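Local coordinates for protein calmodulin, putative (Entamoeba histolytica, PDB 4OCI) that binds calcium through an EF-hand and takes part in the initiation of phagocytosis of human erythrocytes, at residues Arg55-Tyr59 against Glu60-Ser64; Thr116-Phe119 against Thr120-Ile124. All coordinates share one frame; numbering follows the deposited sequence.

Interaction 1 of 2, residues Arg55-Tyr59 against Glu60-Ser64; sequences RGMSY and ELFTS. With NA (sodium ion), chain C.
Tyr59 and Thr63, one turn apart at the start of helix 59-71, meet through a ring and a methyl group. From CB, which lies close to the backbone N of Glu60, the tyrosine side chain runs outward with CG anti to the backbone N (chi1 178°). CD2 and CE2 pass near OE2 of Glu60, the carboxylate plane standing almost perpendicular to the ring, while CE1, CZ and OH come under the methyl of Thr63. That methyl covers one ring face at the phenol end, Thr63 CG2 lying 3.3 Å from Tyr59 CZ. Elsewhere the ring meets Phe12 edge-to-face.

Ser58 is the N-cap. Its OG accepts a weak but nearly straight capping bond from Leu61 N at 3.3 Å, and its carbonyl O takes Phe62 N at 3.0 Å. The Glu60 N-H is given to a water at 2.8 Å, also weakly linked to Ser58 OG. Before the cap, the selenomethionine Met57 bends at the end of its chain; SE sits at the edge of the Phe62 ring, 5.5 Å from its centroid, a Met-aromatic contact, and Phe28 touches both residues. The cap adjoins the EF-hand calcium loop: Met57 is backbone-bonded to Leu23 and Ser58 packs on Tyr22, a calcium ligand.

Across the first two turns a sodium ion is bound by Glu60 O, Glu60 OE1, Thr63 OG1 and Ser64 OG. The bond to Thr63 OG1 is 2.3 Å, that to Glu60 OE1 2.7 Å. With Thr63 OG1 between the backbone N and the carbonyl carbon (chi1 63°), the hydroxyl turns to the metal and the methyl to Tyr59. The cation's protein ligands are all oxygens, one a carboxylate whose charge probably favours binding, while water and serine take the N-H groups of Glu60 and Leu61.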
loop_
_atom_site.group_PDB
_atom_site.type_symbol
_atom_site.label_atom_id
_atom_site.label_comp_id
_atom_site.label_asym_id
_atom_site.label_seq_id
_atom_site.Cartn_x
_atom_site.Cartn_y
_atom_site.Cartn_z
ATOM N N ARG A 55 0.073 -16.331 -1.859
ATOM C CA ARG A 55 -1.326 -16.451 -2.213
ATOM C C ARG A 55 -2.207 -15.274 -1.758
ATOM O O ARG A 55 -3.335 -15.098 -2.225
ATOM C CB ARG A 55 -1.876 -17.778 -1.598
ATOM C CG ARG A 55 -1.258 -18.976 -2.275
ATOM C CD ARG A 55 -2.018 -20.220 -1.906
ATOM N NE ARG A 55 -1.362 -21.472 -2.302
ATOM C CZ ARG A 55 -1.799 -22.274 -3.281
ATOM N NH1 ARG A 55 -2.865 -21.936 -4.021
ATOM N NH2 ARG A 55 -1.161 -23.423 -3.529
ATOM N N GLY A 56 -1.750 -14.454 -0.823
ATOM C CA GLY A 56 -2.652 -13.410 -0.363
ATOM C C GLY A 56 -2.771 -13.523 1.152
ATOM O O GLY A 56 -1.903 -14.079 1.810
HETATM N N MSE A 57 -3.827 -12.955 1.705
HETATM C CA MSE A 57 -4.005 -12.919 3.116
HETATM C C MSE A 57 -5.053 -13.958 3.561
HETATM O O MSE A 57 -6.149 -13.916 3.089
HETATM C CB MSE A 57 -4.420 -11.497 3.537
HETATM C CG MSE A 57 -4.502 -11.441 5.069
HETATM SE SE MSE A 57 -5.155 -9.740 5.529
HETATM C CE MSE A 57 -3.282 -9.094 5.850
ATOM N N SER A 58 -4.695 -14.883 4.437
ATOM C CA SER A 58 -5.595 -15.963 4.885
ATOM C C SER A 58 -6.487 -15.415 5.977
ATOM O O SER A 58 -6.305 -14.273 6.425
ATOM C CB SER A 58 -4.741 -17.121 5.450
ATOM O OG SER A 58 -4.202 -16.664 6.683
ATOM N N TYR A 59 -7.546 -16.148 6.337
ATOM C CA TYR A 59 -8.437 -15.692 7.388
ATOM C C TYR A 59 -7.720 -15.446 8.713
ATOM O O TYR A 59 -8.036 -14.506 9.448
ATOM C CB TYR A 59 -9.547 -16.759 7.615
ATOM C CG TYR A 59 -10.431 -16.328 8.724
ATOM C CD1 TYR A 59 -11.273 -15.205 8.576
ATOM C CD2 TYR A 59 -10.358 -16.964 9.940
ATOM C CE1 TYR A 59 -12.035 -14.750 9.600
ATOM C CE2 TYR A 59 -11.146 -16.530 11.007
ATOM C CZ TYR A 59 -11.962 -15.425 10.820
ATOM O OH TYR A 59 -12.741 -15.037 11.883
ATOM N N GLU A 60 -6.824 -16.358 9.112
ATOM C CA GLU A 60 -6.192 -16.109 10.426
ATOM C C GLU A 60 -5.172 -14.940 10.460
ATOM O O GLU A 60 -5.139 -14.231 11.461
ATOM C CB GLU A 60 -5.600 -17.389 11.069
ATOM C CG GLU A 60 -6.731 -18.318 11.648
ATOM C CD GLU A 60 -7.466 -17.737 12.959
ATOM O OE1 GLU A 60 -6.965 -16.750 13.654
ATOM O OE2 GLU A 60 -8.564 -18.285 13.306
ATOM N N LEU A 61 -4.418 -14.698 9.375
ATOM C CA LEU A 61 -3.586 -13.485 9.284
ATOM C C LEU A 61 -4.510 -12.250 9.338
ATOM O O LEU A 61 -4.157 -11.257 9.942
ATOM C CB LEU A 61 -2.824 -13.463 7.948
ATOM C CG LEU A 61 -1.630 -14.455 7.966
ATOM C CD1 LEU A 61 -1.014 -14.847 6.553
ATOM C CD2 LEU A 61 -0.572 -13.859 8.939
ATOM N N PHE A 62 -5.656 -12.307 8.648
ATOM C CA PHE A 62 -6.668 -11.226 8.644
ATOM C C PHE A 62 -7.193 -10.855 10.012
ATOM O O PHE A 62 -7.230 -9.677 10.367
ATOM C CB PHE A 62 -7.882 -11.578 7.737
ATOM C CG PHE A 62 -8.998 -10.569 7.877
ATOM C CD1 PHE A 62 -8.881 -9.304 7.289
ATOM C CD2 PHE A 62 -10.088 -10.835 8.694
ATOM C CE1 PHE A 62 -9.862 -8.326 7.475
ATOM C CE2 PHE A 62 -11.093 -9.871 8.876
ATOM C CZ PHE A 62 -10.950 -8.621 8.285
ATOM N N THR A 63 -7.633 -11.836 10.802
ATOM C CA THR A 63 -8.113 -11.517 12.142
ATOM C C THR A 63 -7.017 -10.943 13.047
ATOM O O THR A 63 -7.291 -9.998 13.781
ATOM C CB THR A 63 -8.754 -12.692 12.892
ATOM O OG1 THR A 63 -7.773 -13.728 13.091
ATOM C CG2 THR A 63 -9.880 -13.252 12.143
ATOM N N SER A 64 -5.797 -11.462 12.970
ATOM C CA SER A 64 -4.659 -10.800 13.671
ATOM C C SER A 64 -4.429 -9.380 13.232
ATOM O O SER A 64 -4.384 -8.500 14.085
ATOM C CB SER A 64 -3.388 -11.599 13.497
ATOM O OG SER A 64 -3.671 -12.915 13.991
HETATM NA NA NA C . -5.716 -14.333 13.944
HETATM O O HOH W 1 -6.486 -18.952 7.984
#

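Interaction 2 of 2, residues Thr116-Phe119 against Thr120-Ile124; sequences TDLF and TFMGI
Thr120 reaches back one turn to Thr116, giving both its backbone N and its hydroxyl to the same carbonyl. Thr120 OG1 lies 3.1 Å from Thr116 O and well above the carbonyl plane, whereas the shorter N-H bond is nearly straight; OG1 stands beside its own backbone N (chi1 -69°), which brings it over that oxygen. Next along, Phe121 N binds Asp117 O, and the phenylalanine ring swings off, with Leu118 O at its edge. Met122, a selenomethionine, extends beside Leu118, both side chains pointing the same way and Met122 CE 4.0 Å from Leu118 CD1.

Gly123 leaves the helical conformation with positive phi. Ile124 N binds Phe119 O almost straight at 2.8 Å while Gly123 N reaches Thr120 O at 3.3 Å, the two bonds of a Schellman motif; Gly123 N also bonds weakly to Phe119 O at 2.9 Å. Ile124 then turns back over the last turn: its CG2 lies over one face of the Phe119 ring, 4.0 Å from the centroid, in a CH-pi contact.

Helix 112-122, its loop and helix 132-145 form a helix-loop-helix consistent with the second EF-hand of the family pair. Phe119 and Ile124 both pack on helix 96-106, with Ala96 touching each, while Met122 and Ile124 meet Phe135 of helix 132-145. The C-terminal end of helix 112-122 thus lies against both helices, just before the chain proceeds to strand 129-131.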
loop_
_atom_site.group_PDB
_atom_site.type_symbol
_atom_site.label_atom_id
_atom_site.label_comp_id
_atom_site.label_asym_id
_atom_site.label_seq_id
_atom_site.Cartn_x
_atom_site.Cartn_y
_atom_site.Cartn_z
ATOM N N THR A 116 0.365 18.615 14.239
ATOM C CA THR A 116 0.748 19.945 13.816
ATOM C C THR A 116 0.881 19.991 12.273
ATOM O O THR A 116 0.402 20.906 11.641
ATOM C CB THR A 116 2.101 20.293 14.478
ATOM O OG1 THR A 116 1.970 20.149 15.896
ATOM C CG2 THR A 116 2.534 21.724 14.181
ATOM N N ASP A 117 1.505 18.970 11.679
ATOM C CA ASP A 117 1.744 18.962 10.238
ATOM C C ASP A 117 0.441 18.814 9.493
ATOM O O ASP A 117 0.241 19.443 8.492
ATOM C CB ASP A 117 2.671 17.810 9.862
ATOM C CG ASP A 117 4.172 18.047 10.318
ATOM O OD1 ASP A 117 4.519 19.179 10.813
ATOM O OD2 ASP A 117 4.985 17.068 10.196
ATOM N N LEU A 118 -0.456 17.991 10.009
ATOM C CA LEU A 118 -1.781 17.905 9.485
ATOM C C LEU A 118 -2.572 19.237 9.588
ATOM O O LEU A 118 -3.291 19.628 8.635
ATOM C CB LEU A 118 -2.503 16.817 10.255
ATOM C CG LEU A 118 -3.880 16.535 9.739
ATOM C CD1 LEU A 118 -3.812 15.598 8.445
ATOM C CD2 LEU A 118 -4.625 15.896 10.870
ATOM N N PHE A 119 -2.481 19.907 10.749
ATOM C CA PHE A 119 -3.205 21.180 10.934
ATOM C C PHE A 119 -2.637 22.238 10.004
ATOM O O PHE A 119 -3.386 22.968 9.421
ATOM C CB PHE A 119 -3.115 21.680 12.399
ATOM C CG PHE A 119 -4.077 20.972 13.369
ATOM C CD1 PHE A 119 -4.860 19.938 12.978
ATOM C CD2 PHE A 119 -4.177 21.411 14.697
ATOM C CE1 PHE A 119 -5.771 19.288 13.906
ATOM C CE2 PHE A 119 -5.052 20.792 15.617
ATOM C CZ PHE A 119 -5.857 19.721 15.205
ATOM N N THR A 120 -1.317 22.298 9.867
ATOM C CA THR A 120 -0.664 23.218 8.907
ATOM C C THR A 120 -1.081 22.961 7.469
ATOM O O THR A 120 -1.398 23.880 6.765
ATOM C CB THR A 120 0.862 23.066 9.001
ATOM O OG1 THR A 120 1.270 23.595 10.281
ATOM C CG2 THR A 120 1.577 23.840 7.886
ATOM N N PHE A 121 -1.126 21.699 7.071
ATOM C CA PHE A 121 -1.574 21.283 5.766
ATOM C C PHE A 121 -3.034 21.774 5.465
ATOM O O PHE A 121 -3.348 22.304 4.359
ATOM C CB PHE A 121 -1.398 19.746 5.731
ATOM C CG PHE A 121 -1.976 19.074 4.551
ATOM C CD1 PHE A 121 -1.476 19.312 3.288
ATOM C CD2 PHE A 121 -3.006 18.161 4.699
ATOM C CE1 PHE A 121 -2.002 18.638 2.173
ATOM C CE2 PHE A 121 -3.568 17.524 3.597
ATOM C CZ PHE A 121 -3.033 17.749 2.324
HETATM N N MSE A 122 -3.915 21.674 6.460
HETATM C CA MSE A 122 -5.296 22.042 6.259
HETATM C C MSE A 122 -5.590 23.489 6.549
HETATM O O MSE A 122 -6.696 23.944 6.306
HETATM C CB MSE A 122 -6.200 21.160 7.112
HETATM C CG MSE A 122 -6.331 19.792 6.489
HETATM SE SE MSE A 122 -7.444 18.716 7.658
HETATM C CE MSE A 122 -7.207 16.949 6.778
ATOM N N GLY A 123 -4.635 24.201 7.098
ATOM C CA GLY A 123 -4.781 25.651 7.333
ATOM C C GLY A 123 -5.491 25.932 8.662
ATOM O O GLY A 123 -6.307 26.842 8.778
ATOM N N ILE A 124 -5.228 25.086 9.648
ATOM C CA ILE A 124 -5.993 25.126 10.873
ATOM C C ILE A 124 -5.013 25.822 11.832
ATOM O O ILE A 124 -3.860 25.378 11.951
ATOM C CB ILE A 124 -6.334 23.687 11.336
ATOM C CG1 ILE A 124 -7.463 23.073 10.487
ATOM C CG2 ILE A 124 -6.653 23.680 12.873
ATOM C CD1 ILE A 124 -7.760 21.644 10.862
#

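In the fold
Interactions 1 and 2 stand on opposite sides of the chain's centre, their own centres 36 Å apart and their nearest atoms about 25 Å apart. Interaction 1 holds the sodium ligands and lies near the calcium site: the side chain of Ser58 is about 4 Å from that of the calcium ligand Tyr22, and the side chain of Met57 about 9 Å from the calcium ion. Interaction 2 is remote from both metals. Each has an acetate nearby, probably from the crystallisation liquor, about 5 Å from the Leu61 side chain and about 4 Å from that of Ile124. The dimer nevertheless brings the two regions together, since Arg55 of one subunit packs on Thr120 of the second subunit.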